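Local coordinates for ribonucleotide monophosphatase NagD (Escherichia coli, PDB 2C4N), which probably removes phosphate from a broad range of nucleotides and other phosphate esters, using magnesium as its metal cofactor, at residues Val39-Tyr44 against Val67-Ala72. Sequence-based numbering, arbitrary orientation.
Sequences VLLTNY and VFYTSA. With PO4 (phosphate ion), chain D.
Leu-40 N donates to Val-67 O at 2.8 Å, Tyr-69 N to Leu-40 O, and Thr-42 N to Tyr-69 O, lacing strands 38-42 and 68-70 in parallel. On one face, Leu-40 lays CD1 3.7 Å from Phe-68 CE2 and 3.8 Å from Val-67 CG2; chi1 of -61° puts its CG anti to the carbonyl carbon, beside Val-67 CG2. Farther along that face Thr-42 and Thr-70 run side by side (CG2 to CG2, 3.6 Å). On the other, Val-39 CG1 sits 3.6 Å from Tyr-69 CB. Ser-71 OG donates to Asn-43 O at 2.6 Å, standing above the carbonyl plane and tying the loop to helix 71-80, which Thr-70 N-caps. Thr-42 has OG1 anti to the backbone N (chi1 178°), where it accepts from Tyr-44 N in an ST turn, 3.1 Å from phosphate O1. An alanine in place of Thr-42 would probably leave Tyr-44 N without this acceptor and open a gap beside Thr-70 CG2. Asn-43 N grips phosphate O2 at 3.0 Å, while its side-chain amide hydrogen-bonds Asp-146 through ND2 and Lys-176 N through OD1. Helix 49-58, the beta-alpha-beta crossover, packs on Leu-40 and Phe-68. The phosphate, probably from the crystallisation liquor, also hydrogen-bonds Lys-176 NZ and Asp-11 N; this cluster of N-H donors by the carboxyl end of strand 38-42 is consistent with Thr-42 and Asn-43 binding substrate phosphate in this HAD-type core.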
# COMPACT_ATOMS: atom_id res chain seq x y z
N VAL A 39 14.05 -12.86 30.07
CA VAL A 39 12.93 -13.28 29.25
C VAL A 39 13.48 -13.63 27.87
O VAL A 39 14.19 -12.83 27.26
CB VAL A 39 11.87 -12.16 29.09
CG1 VAL A 39 10.88 -12.52 28.00
CG2 VAL A 39 11.14 -11.95 30.41
N LEU A 40 13.18 -14.84 27.40
CA LEU A 40 13.61 -15.28 26.08
C LEU A 40 12.37 -15.11 25.22
O LEU A 40 11.38 -15.83 25.36
CB LEU A 40 14.08 -16.73 26.12
CG LEU A 40 15.29 -16.96 27.05
CD1 LEU A 40 15.82 -18.37 26.85
CD2 LEU A 40 16.38 -15.93 26.76
N LEU A 41 12.44 -14.14 24.32
CA LEU A 41 11.33 -13.77 23.46
C LEU A 41 11.34 -14.33 22.04
O LEU A 41 12.39 -14.45 21.41
CB LEU A 41 11.27 -12.24 23.39
CG LEU A 41 10.15 -11.57 22.58
CD1 LEU A 41 8.85 -11.64 23.37
CD2 LEU A 41 10.53 -10.12 22.30
N THR A 42 10.15 -14.68 21.56
CA THR A 42 10.01 -15.14 20.19
C THR A 42 8.66 -14.66 19.67
O THR A 42 7.66 -14.69 20.38
CB THR A 42 10.09 -16.67 20.03
OG1 THR A 42 9.88 -16.99 18.65
CG2 THR A 42 9.04 -17.38 20.88
N ASN A 43 8.65 -14.21 18.42
CA ASN A 43 7.44 -13.71 17.79
C ASN A 43 6.51 -14.83 17.36
O ASN A 43 5.34 -14.57 17.04
CB ASN A 43 7.80 -12.86 16.58
CG ASN A 43 7.31 -11.44 16.71
OD1 ASN A 43 7.27 -10.90 17.82
ND2 ASN A 43 6.97 -10.82 15.59
N TYR A 44 7.00 -16.06 17.34
CA TYR A 44 6.17 -17.17 16.90
C TYR A 44 5.34 -17.76 18.04
O TYR A 44 5.81 -17.91 19.16
CB TYR A 44 7.02 -18.20 16.15
CG TYR A 44 7.56 -17.59 14.86
CD1 TYR A 44 8.77 -16.88 14.84
CD2 TYR A 44 6.82 -17.64 13.67
CE1 TYR A 44 9.21 -16.24 13.68
CE2 TYR A 44 7.26 -17.00 12.51
CZ TYR A 44 8.46 -16.30 12.52
OH TYR A 44 8.89 -15.66 11.38
N VAL A 67 11.25 -18.80 31.66
CA VAL A 67 11.87 -17.65 31.01
C VAL A 67 11.31 -17.35 29.63
O VAL A 67 11.44 -16.22 29.16
CB VAL A 67 13.42 -17.79 30.91
CG1 VAL A 67 14.02 -17.92 32.29
CG2 VAL A 67 13.79 -18.97 30.02
N PHE A 68 10.68 -18.33 28.99
CA PHE A 68 10.15 -18.10 27.65
C PHE A 68 8.88 -17.26 27.58
O PHE A 68 8.00 -17.36 28.44
CB PHE A 68 9.89 -19.44 26.93
CG PHE A 68 11.14 -20.22 26.69
CD1 PHE A 68 11.53 -21.24 27.56
CD2 PHE A 68 11.97 -19.90 25.61
CE1 PHE A 68 12.73 -21.92 27.37
CE2 PHE A 68 13.17 -20.57 25.42
CZ PHE A 68 13.55 -21.58 26.30
N TYR A 69 8.80 -16.42 26.56
CA TYR A 69 7.63 -15.58 26.35
C TYR A 69 7.41 -15.52 24.84
O TYR A 69 8.25 -15.00 24.10
CB TYR A 69 7.87 -14.17 26.91
CG TYR A 69 6.59 -13.40 27.17
CD1 TYR A 69 5.58 -13.94 27.97
CD2 TYR A 69 6.40 -12.13 26.62
CE1 TYR A 69 4.40 -13.24 28.22
CE2 TYR A 69 5.22 -11.42 26.87
CZ TYR A 69 4.23 -11.98 27.66
OH TYR A 69 3.07 -11.27 27.91
N THR A 70 6.29 -16.06 24.39
CA THR A 70 5.96 -16.08 22.97
C THR A 70 4.83 -15.11 22.67
O THR A 70 4.18 -14.60 23.58
CB THR A 70 5.49 -17.47 22.53
OG1 THR A 70 4.18 -17.71 23.06
CG2 THR A 70 6.44 -18.55 23.05
N SER A 71 4.59 -14.88 21.38
CA SER A 71 3.51 -13.98 20.98
C SER A 71 2.16 -14.56 21.37
O SER A 71 1.17 -13.84 21.43
CB SER A 71 3.55 -13.73 19.46
OG SER A 71 3.43 -14.94 18.74
N ALA A 72 2.10 -15.87 21.62
CA ALA A 72 0.85 -16.51 22.01
C ALA A 72 0.56 -16.17 23.47
O ALA A 72 -0.57 -15.86 23.84
CB ALA A 72 0.93 -18.04 21.82
P PO4 D . 12.15 -14.76 16.68
O1 PO4 D . 12.53 -15.47 17.92
O2 PO4 D . 11.25 -13.63 17.00
O3 PO4 D . 13.37 -14.25 16.01
O4 PO4 D . 11.46 -15.71 15.76